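Ferritin like protein (Caulobacter vibrioides, PDB 3HL1) is of unknown function but belongs to the ferritin-like family and probably binds metal within a largely helical fold. Local coordinates at residues A[12-23]-A[64-75]; A[77-85]-A[101-109]. All coordinates share one frame; numbering follows the deposited sequence.

Interaction 1. Residues A[12-23]-A[64-75]; sequences YQHFQGAIDLEL and IANAYGYSPTLS
A Schellman motif at Gly-69 ends helix 42-67, and the chain beyond it is laid along helix 8-35 by Tyr-12, Phe-15 and Gln-16. Tyr-12 OH donates to Tyr-68 O (2.7 Å) in the helix-ending turn, while Tyr-70 CB sits over the centre of the Tyr-12 ring, 3.6 Å from its centroid. The two tyrosine side chains run antiparallel to one another, their ring planes 32° apart. One turn on, the Phe-15 ring lays a face on the backbone of the other helix, with Ala-65 CA 3.7 Å from the ring centroid.

Gln-16 ties down the extended residues. With CG anti to the backbone N (chi1 -172°) and a bend at chi2, its amide reaches the loop; OE1 receives both Tyr-70 OH (2.7 Å) and Thr-73 N (3.2 Å) in the carbonyl plane. NE2 donates to Thr-73 O at 2.7 Å and to Asp-20 OD1 at 2.8 Å, so four bonds fix the amide's rotation. Farther along, Leu-74 CD2 packs between Ile-19 CG2 and Leu-23 CD2.

Helix 261-283 meets Leu-74 through Leu-277 and Leu-280, and helices 144-157 and 188-207 pack on Ile-64.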
loop_
_atom_site.group_PDB
_atom_site.type_symbol
_atom_site.label_atom_id
_atom_site.label_comp_id
_atom_site.label_asym_id
_atom_site.label_seq_id
_atom_site.Cartn_x
_atom_site.Cartn_y
_atom_site.Cartn_z
ATOM N N TYR A 12 1.903 17.053 6.671
ATOM C CA TYR A 12 2.476 16.709 5.352
ATOM C C TYR A 12 3.397 15.469 5.393
ATOM O O TYR A 12 3.321 14.559 4.528
ATOM C CB TYR A 12 3.208 17.943 4.777
ATOM C CG TYR A 12 2.311 19.073 4.263
ATOM C CD1 TYR A 12 0.904 19.036 4.357
ATOM C CD2 TYR A 12 2.879 20.190 3.699
ATOM C CE1 TYR A 12 0.108 20.086 3.858
ATOM C CE2 TYR A 12 2.129 21.186 3.203
ATOM C CZ TYR A 12 0.757 21.163 3.268
ATOM O OH TYR A 12 0.087 22.246 2.744
ATOM N N GLN A 13 4.259 15.419 6.419
ATOM C CA GLN A 13 5.107 14.260 6.623
ATOM C C GLN A 13 4.289 12.982 6.820
ATOM O O GLN A 13 4.629 11.930 6.289
ATOM C CB GLN A 13 5.994 14.480 7.835
ATOM C CG GLN A 13 7.159 15.323 7.536
ATOM C CD GLN A 13 8.162 15.385 8.694
ATOM O OE1 GLN A 13 8.029 16.172 9.614
ATOM N NE2 GLN A 13 9.167 14.577 8.603
ATOM N N HIS A 14 3.170 13.094 7.533
ATOM C CA HIS A 14 2.292 11.932 7.724
ATOM C C HIS A 14 1.543 11.524 6.445
ATOM O O HIS A 14 1.292 10.352 6.244
ATOM C CB HIS A 14 1.346 12.118 8.881
ATOM C CG HIS A 14 1.985 11.935 10.231
ATOM N ND1 HIS A 14 2.790 12.892 10.807
ATOM C CD2 HIS A 14 1.987 10.888 11.091
ATOM C CE1 HIS A 14 3.234 12.458 11.980
ATOM N NE2 HIS A 14 2.783 11.232 12.166
ATOM N N PHE A 15 1.113 12.477 5.624
ATOM C CA PHE A 15 0.581 12.154 4.318
ATOM C C PHE A 15 1.587 11.335 3.484
ATOM O O PHE A 15 1.225 10.299 2.847
ATOM C CB PHE A 15 0.201 13.412 3.517
ATOM C CG PHE A 15 -1.020 14.143 4.015
ATOM C CD1 PHE A 15 -2.189 13.447 4.420
ATOM C CD2 PHE A 15 -1.050 15.493 4.016
ATOM C CE1 PHE A 15 -3.328 14.130 4.828
ATOM C CE2 PHE A 15 -2.178 16.190 4.422
ATOM C CZ PHE A 15 -3.322 15.505 4.843
ATOM N N GLN A 16 2.808 11.826 3.426
ATOM C CA GLN A 16 3.899 11.139 2.697
ATOM C C GLN A 16 4.146 9.759 3.261
ATOM O O GLN A 16 4.313 8.810 2.490
ATOM C CB GLN A 16 5.200 11.920 2.748
ATOM C CG GLN A 16 6.310 11.352 1.835
ATOM C CD GLN A 16 5.877 11.308 0.416
ATOM O OE1 GLN A 16 5.427 12.319 -0.123
ATOM N NE2 GLN A 16 5.957 10.151 -0.190
ATOM N N GLY A 17 4.080 9.629 4.590
ATOM C CA GLY A 17 4.257 8.355 5.220
ATOM C C GLY A 17 3.172 7.356 4.884
ATOM O O GLY A 17 3.468 6.163 4.673
ATOM N N ALA A 18 1.942 7.829 4.843
ATOM C CA ALA A 18 0.793 6.989 4.528
ATOM C C ALA A 18 0.915 6.535 3.100
ATOM O O ALA A 18 0.719 5.359 2.813
ATOM C CB ALA A 18 -0.550 7.727 4.806
ATOM N N ILE A 19 1.268 7.437 2.167
ATOM C CA ILE A 19 1.396 6.998 0.787
ATOM C C ILE A 19 2.570 6.026 0.613
ATOM O O ILE A 19 2.456 5.072 -0.145
ATOM C CB ILE A 19 1.372 8.171 -0.223
ATOM C CG1 ILE A 19 0.601 7.702 -1.495
ATOM C CG2 ILE A 19 2.730 8.582 -0.482
ATOM C CD1 ILE A 19 0.204 8.749 -2.416
ATOM N N ASP A 20 3.668 6.241 1.342
ATOM C CA ASP A 20 4.836 5.330 1.259
ATOM C C ASP A 20 4.456 3.928 1.718
ATOM O O ASP A 20 4.866 2.928 1.117
ATOM C CB ASP A 20 5.987 5.826 2.102
ATOM C CG ASP A 20 6.682 7.067 1.518
ATOM O OD1 ASP A 20 6.396 7.480 0.409
ATOM O OD2 ASP A 20 7.454 7.620 2.303
ATOM N N LEU A 21 3.628 3.850 2.757
ATOM C CA LEU A 21 3.228 2.551 3.287
ATOM C C LEU A 21 2.305 1.877 2.309
ATOM O O LEU A 21 2.497 0.699 1.963
ATOM C CB LEU A 21 2.564 2.687 4.665
ATOM C CG LEU A 21 2.023 1.372 5.318
ATOM C CD1 LEU A 21 3.015 0.230 5.394
ATOM C CD2 LEU A 21 1.572 1.678 6.709
ATOM N N GLU A 22 1.327 2.616 1.769
ATOM C CA GLU A 22 0.396 2.000 0.780
ATOM C C GLU A 22 1.193 1.484 -0.427
ATOM O O GLU A 22 0.975 0.392 -0.926
ATOM C CB GLU A 22 -0.716 2.985 0.298
ATOM C CG GLU A 22 -1.619 3.499 1.428
ATOM C CD GLU A 22 -2.593 2.468 2.034
ATOM O OE1 GLU A 22 -2.881 1.462 1.359
ATOM O OE2 GLU A 22 -3.124 2.752 3.151
ATOM N N LEU A 23 2.104 2.306 -0.920
ATOM C CA LEU A 23 2.931 1.926 -2.070
ATOM C C LEU A 23 3.787 0.685 -1.759
ATOM O O LEU A 23 3.934 -0.237 -2.602
ATOM C CB LEU A 23 3.865 3.089 -2.452
ATOM C CG LEU A 23 4.708 2.799 -3.726
ATOM C CD1 LEU A 23 3.803 2.479 -4.915
ATOM C CD2 LEU A 23 5.646 3.916 -4.096
ATOM N N ILE A 64 -6.411 13.457 -0.622
ATOM C CA ILE A 64 -6.518 14.098 0.686
ATOM C C ILE A 64 -5.341 15.075 0.880
ATOM O O ILE A 64 -5.520 16.212 1.279
ATOM C CB ILE A 64 -6.502 13.057 1.844
ATOM C CG1 ILE A 64 -7.727 12.122 1.771
ATOM C CG2 ILE A 64 -6.470 13.793 3.229
ATOM C CD1 ILE A 64 -7.587 10.912 2.676
ATOM N N ALA A 65 -4.122 14.594 0.655
ATOM C CA ALA A 65 -2.916 15.409 0.834
ATOM C C ALA A 65 -3.012 16.650 -0.049
ATOM O O ALA A 65 -2.697 17.759 0.391
ATOM C CB ALA A 65 -1.647 14.593 0.506
ATOM N N ASN A 66 -3.365 16.466 -1.311
ATOM C CA ASN A 66 -3.472 17.588 -2.222
ATOM C C ASN A 66 -4.507 18.637 -1.808
ATOM O O ASN A 66 -4.282 19.859 -2.000
ATOM C CB ASN A 66 -3.680 17.160 -3.693
ATOM C CG ASN A 66 -2.393 16.900 -4.391
ATOM O OD1 ASN A 66 -1.567 17.809 -4.574
ATOM N ND2 ASN A 66 -2.159 15.642 -4.732
ATOM N N ALA A 67 -5.629 18.191 -1.278
ATOM C CA ALA A 67 -6.638 19.104 -0.736
ATOM C C ALA A 67 -6.053 19.997 0.373
ATOM O O ALA A 67 -6.440 21.168 0.467
ATOM C CB ALA A 67 -7.811 18.358 -0.185
ATOM N N TYR A 68 -5.118 19.458 1.183
ATOM C CA TYR A 68 -4.418 20.221 2.213
ATOM C C TYR A 68 -3.175 20.989 1.698
ATOM O O TYR A 68 -2.480 21.629 2.477
ATOM C CB TYR A 68 -4.001 19.315 3.369
ATOM C CG TYR A 68 -5.127 18.959 4.291
ATOM C CD1 TYR A 68 -6.072 17.987 3.947
ATOM C CD2 TYR A 68 -5.265 19.593 5.531
ATOM C CE1 TYR A 68 -7.096 17.638 4.812
ATOM C CE2 TYR A 68 -6.319 19.256 6.397
ATOM C CZ TYR A 68 -7.215 18.273 6.028
ATOM O OH TYR A 68 -8.268 17.949 6.867
ATOM N N GLY A 69 -2.894 20.883 0.411
ATOM C CA GLY A 69 -1.833 21.606 -0.256
ATOM C C GLY A 69 -0.515 20.870 -0.488
ATOM O O GLY A 69 0.485 21.488 -0.870
ATOM N N TYR A 70 -0.481 19.570 -0.216
ATOM C CA TYR A 70 0.718 18.768 -0.387
ATOM C C TYR A 70 0.572 17.731 -1.503
ATOM O O TYR A 70 -0.238 16.846 -1.424
ATOM C CB TYR A 70 1.048 18.031 0.912
ATOM C CG TYR A 70 2.283 17.171 0.887
ATOM C CD1 TYR A 70 3.553 17.739 0.989
ATOM C CD2 TYR A 70 2.187 15.803 0.766
ATOM C CE1 TYR A 70 4.704 16.961 0.977
ATOM C CE2 TYR A 70 3.326 14.991 0.769
ATOM C CZ TYR A 70 4.578 15.571 0.845
ATOM O OH TYR A 70 5.729 14.803 0.803
ATOM N N SER A 71 1.421 17.798 -2.505
ATOM C CA SER A 71 1.490 16.751 -3.542
ATOM C C SER A 71 2.530 15.715 -3.110
ATOM O O SER A 71 3.699 16.029 -2.987
ATOM C CB SER A 71 1.889 17.344 -4.901
ATOM O OG SER A 71 0.950 18.255 -5.396
ATOM N N PRO A 72 2.101 14.479 -2.827
ATOM C CA PRO A 72 3.118 13.475 -2.463
ATOM C C PRO A 72 4.017 13.049 -3.644
ATOM O O PRO A 72 3.653 13.157 -4.834
ATOM C CB PRO A 72 2.302 12.265 -2.018
ATOM C CG PRO A 72 0.884 12.706 -1.948
ATOM C CD PRO A 72 0.735 13.917 -2.802
ATOM N N THR A 73 5.151 12.501 -3.303
ATOM C CA THR A 73 6.070 11.998 -4.324
ATOM C C THR A 73 6.383 10.568 -4.001
ATOM O O THR A 73 6.473 10.173 -2.855
ATOM C CB THR A 73 7.383 12.800 -4.309
ATOM O OG1 THR A 73 7.867 12.782 -2.966
ATOM C CG2 THR A 73 7.135 14.163 -4.611
ATOM N N LEU A 74 6.528 9.750 -5.013
ATOM C CA LEU A 74 6.776 8.354 -4.809
ATOM C C LEU A 74 8.146 7.954 -5.274
ATOM O O LEU A 74 8.601 8.374 -6.335
ATOM C CB LEU A 74 5.784 7.525 -5.598
ATOM C CG LEU A 74 4.311 7.612 -5.203
ATOM C CD1 LEU A 74 3.578 6.716 -6.255
ATOM C CD2 LEU A 74 4.004 7.213 -3.821
ATOM N N SER A 75 8.783 7.095 -4.516
ATOM C CA SER A 75 10.028 6.488 -4.953
ATOM C C SER A 75 9.951 4.996 -4.705
ATOM O O SER A 75 9.084 4.529 -3.980
ATOM C CB SER A 75 11.225 7.154 -4.283
ATOM O OG SER A 75 11.075 7.223 -2.928
HETATM O O HOH W 1 7.374 6.724 -1.904
#

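Interaction 2. Residues A[77-85]-A[101-109]; sequences PEYVGTAVP and TPYSAELGP
Tyr-79 and Leu-107 meet where two irregular segments of one long loop come together, and the tyrosine can be followed outward atom by atom. Its CB lies 3.1 Å from Ala-105 O, a buried carbonyl oxygen with no hydrogen-bond partner in the model. From there CG, anti to the carbonyl carbon (chi1 -62°), turns one face of the ring to Leu-107, with CG of the leucine near the tyrosine CB and CG. CD1 has Ala-105 O at the ring edge, in plane, while CD2 meets Leu-107 CD1. Over the centre of the face stands Leu-107 CD2, 3.6 Å from the ring centroid, a CH-pi contact in which CE1, CE2 and CZ share. The tip, OH, passes beyond this contact and bonds to Trp-24 O.

Next to this apolar patch, the type II' turn from Val-80 to Ala-83 presents Gly-81 O to Ala-105 N, a bond of 2.7 Å with an N-H...O angle of 151°. Ala-105 CB fits against the turn, 3.4 Å from Ala-83 O. Ser-104 OG accepts from Glu-106 N (3.0 Å), forming an ST turn just beside the Gly-81 bond. At the other edge, Thr-82 CG2 approaches one face of Tyr-103, 4.2 Å from its centroid. Waters extend the join: one links Tyr-79 O to Leu-107 N, another Gly-81 N to Glu-106 OE2, and a third Thr-82 O to Tyr-103 OH.

Helix 8-35 backs the first segment, with Trp-24 and Pro-27 against Tyr-79, whereas helix 112-121 receives Tyr-103 on Thr-117 and Leu-120.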
loop_
_atom_site.group_PDB
_atom_site.type_symbol
_atom_site.label_atom_id
_atom_site.label_comp_id
_atom_site.label_asym_id
_atom_site.label_seq_id
_atom_site.Cartn_x
_atom_site.Cartn_y
_atom_site.Cartn_z
ATOM N N PRO A 77 10.083 1.479 -3.216
ATOM C CA PRO A 77 10.199 0.951 -1.875
ATOM C C PRO A 77 11.344 -0.072 -1.798
ATOM O O PRO A 77 11.755 -0.654 -2.843
ATOM C CB PRO A 77 8.842 0.266 -1.665
ATOM C CG PRO A 77 7.999 0.631 -2.802
ATOM C CD PRO A 77 8.910 0.893 -3.913
ATOM N N GLU A 78 11.752 -0.357 -0.575
ATOM C CA GLU A 78 12.752 -1.343 -0.280
ATOM C C GLU A 78 12.167 -2.441 0.572
ATOM O O GLU A 78 11.260 -2.189 1.388
ATOM C CB GLU A 78 13.921 -0.708 0.419
ATOM C CG GLU A 78 14.744 0.087 -0.577
ATOM C CD GLU A 78 16.018 0.642 0.026
ATOM O OE1 GLU A 78 15.950 1.664 0.703
ATOM O OE2 GLU A 78 17.081 0.043 -0.195
ATOM N N TYR A 79 12.751 -3.626 0.395
ATOM C CA TYR A 79 12.238 -4.889 0.939
ATOM C C TYR A 79 13.364 -5.611 1.580
ATOM O O TYR A 79 14.009 -6.498 0.951
ATOM C CB TYR A 79 11.562 -5.674 -0.174
ATOM C CG TYR A 79 10.394 -4.932 -0.716
ATOM C CD1 TYR A 79 9.200 -4.885 -0.045
ATOM C CD2 TYR A 79 10.483 -4.258 -1.933
ATOM C CE1 TYR A 79 8.125 -4.174 -0.556
ATOM C CE2 TYR A 79 9.434 -3.508 -2.439
ATOM C CZ TYR A 79 8.256 -3.460 -1.733
ATOM O OH TYR A 79 7.176 -2.765 -2.183
ATOM N N VAL A 80 13.601 -5.275 2.857
ATOM C CA VAL A 80 14.806 -5.729 3.537
ATOM C C VAL A 80 14.472 -6.116 4.948
ATOM O O VAL A 80 13.763 -5.381 5.628
ATOM C CB VAL A 80 15.908 -4.630 3.555
ATOM C CG1 VAL A 80 17.184 -5.069 4.397
ATOM C CG2 VAL A 80 16.343 -4.211 2.134
ATOM N N GLY A 81 14.991 -7.252 5.401
ATOM C CA GLY A 81 14.787 -7.646 6.790
ATOM C C GLY A 81 13.304 -7.808 7.121
ATOM O O GLY A 81 12.548 -8.532 6.413
ATOM N N THR A 82 12.893 -7.173 8.206
ATOM C CA THR A 82 11.488 -7.177 8.642
ATOM C C THR A 82 10.937 -5.733 8.752
ATOM O O THR A 82 9.976 -5.473 9.463
ATOM C CB THR A 82 11.348 -7.898 10.008
ATOM O OG1 THR A 82 12.255 -7.308 10.957
ATOM C CG2 THR A 82 11.664 -9.389 9.880
ATOM N N ALA A 83 11.549 -4.802 8.027
ATOM C CA ALA A 83 11.152 -3.402 8.077
ATOM C C ALA A 83 9.937 -3.084 7.170
ATOM O O ALA A 83 10.028 -3.143 5.939
ATOM C CB ALA A 83 12.347 -2.524 7.711
ATOM N N VAL A 84 8.804 -2.767 7.818
ATOM C CA VAL A 84 7.580 -2.296 7.192
ATOM C C VAL A 84 7.483 -0.790 7.479
ATOM O O VAL A 84 7.595 -0.381 8.638
ATOM C CB VAL A 84 6.345 -3.056 7.759
ATOM C CG1 VAL A 84 5.024 -2.528 7.133
ATOM C CG2 VAL A 84 6.490 -4.564 7.503
ATOM N N PRO A 85 7.306 0.048 6.444
ATOM C CA PRO A 85 7.254 1.509 6.695
ATOM C C PRO A 85 6.244 1.930 7.765
ATOM O O PRO A 85 5.057 1.659 7.639
ATOM C CB PRO A 85 6.906 2.104 5.316
ATOM C CG PRO A 85 7.476 1.056 4.319
ATOM C CD PRO A 85 7.241 -0.271 5.009
ATOM N N THR A 101 4.162 -15.875 12.409
ATOM C CA THR A 101 5.585 -16.128 12.268
ATOM C C THR A 101 5.775 -17.503 11.605
ATOM O O THR A 101 5.009 -18.445 11.879
ATOM C CB THR A 101 6.291 -16.070 13.631
ATOM O OG1 THR A 101 7.610 -16.559 13.499
ATOM C CG2 THR A 101 5.615 -16.938 14.627
ATOM N N PRO A 102 6.746 -17.626 10.688
ATOM C CA PRO A 102 7.706 -16.652 10.244
ATOM C C PRO A 102 7.095 -15.525 9.381
ATOM O O PRO A 102 6.008 -15.702 8.836
ATOM C CB PRO A 102 8.673 -17.493 9.413
ATOM C CG PRO A 102 7.805 -18.549 8.830
ATOM C CD PRO A 102 6.880 -18.903 9.944
ATOM N N TYR A 103 7.819 -14.424 9.271
ATOM C CA TYR A 103 7.410 -13.283 8.442
ATOM C C TYR A 103 8.661 -12.516 7.936
ATOM O O TYR A 103 9.757 -12.712 8.472
ATOM C CB TYR A 103 6.466 -12.420 9.264
ATOM C CG TYR A 103 7.135 -11.386 10.162
ATOM C CD1 TYR A 103 7.625 -11.690 11.432
ATOM C CD2 TYR A 103 7.231 -10.089 9.723
ATOM C CE1 TYR A 103 8.226 -10.695 12.218
ATOM C CE2 TYR A 103 7.819 -9.130 10.468
ATOM C CZ TYR A 103 8.303 -9.411 11.705
ATOM O OH TYR A 103 8.838 -8.325 12.365
ATOM N N SER A 104 8.520 -11.706 6.875
ATOM C CA SER A 104 9.670 -11.027 6.284
ATOM C C SER A 104 9.244 -9.890 5.412
ATOM O O SER A 104 8.228 -10.025 4.711
ATOM C CB SER A 104 10.463 -12.063 5.459
ATOM O OG SER A 104 11.564 -11.467 4.822
ATOM N N ALA A 105 10.026 -8.787 5.395
ATOM C CA ALA A 105 9.793 -7.706 4.467
ATOM C C ALA A 105 10.409 -8.010 3.092
ATOM O O ALA A 105 10.222 -7.250 2.151
ATOM C CB ALA A 105 10.317 -6.369 5.009
ATOM N N GLU A 106 11.120 -9.129 2.963
ATOM C CA GLU A 106 11.691 -9.520 1.697
ATOM C C GLU A 106 10.639 -10.079 0.817
ATOM O O GLU A 106 9.733 -10.776 1.266
ATOM C CB GLU A 106 12.788 -10.555 1.870
ATOM C CG GLU A 106 13.943 -10.067 2.711
ATOM C CD GLU A 106 15.013 -11.163 2.820
ATOM O OE1 GLU A 106 15.122 -12.031 1.944
ATOM O OE2 GLU A 106 15.743 -11.151 3.792
ATOM N N LEU A 107 10.779 -9.793 -0.468
ATOM C CA LEU A 107 9.827 -10.248 -1.459
ATOM C C LEU A 107 9.935 -11.771 -1.682
ATOM O O LEU A 107 11.024 -12.301 -1.596
ATOM C CB LEU A 107 10.128 -9.508 -2.762
ATOM C CG LEU A 107 9.952 -7.998 -2.714
ATOM C CD1 LEU A 107 10.356 -7.380 -4.082
ATOM C CD2 LEU A 107 8.540 -7.562 -2.375
ATOM N N GLY A 108 8.805 -12.440 -1.987
ATOM C CA GLY A 108 8.772 -13.865 -2.217
ATOM C C GLY A 108 7.424 -14.315 -2.758
ATOM O O GLY A 108 6.567 -13.466 -3.072
ATOM N N PRO A 109 7.239 -15.648 -2.910
ATOM C CA PRO A 109 6.048 -16.190 -3.506
ATOM C C PRO A 109 4.944 -16.336 -2.466
ATOM O O PRO A 109 5.101 -15.878 -1.320
ATOM C CB PRO A 109 6.516 -17.559 -4.024
ATOM C CG PRO A 109 7.505 -17.982 -3.021
ATOM C CD PRO A 109 8.202 -16.707 -2.575
HETATM O O HOH W 2 13.320 -8.346 -1.017
HETATM O O HOH W 3 16.708 -8.832 4.001
HETATM O O HOH W 4 13.742 -11.674 6.564
HETATM O O HOH W 5 8.444 -5.736 11.731
#

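In the fold
Helix 8-35 is common ground for both contacts, which follow one another along the chain with centres about 22 Å apart. Interaction 1 uses the helix itself as one partner and is partly buried; interaction 2 joins two loop segments at the surface, both of them hydrogen-bonded to that helix from outside the contact. Their chemistry follows this difference. In interaction 1 a side-chain amide satisfies loop backbone groups directly, among aromatic and aliphatic packing, whereas in interaction 2 a single direct backbone bond is supplemented by several bridging waters. The two also touch: Leu-21 CD1 packs 3.4 Å from Pro-85 O, and Leu-23, already engaged with Leu-74, also meets Pro-77.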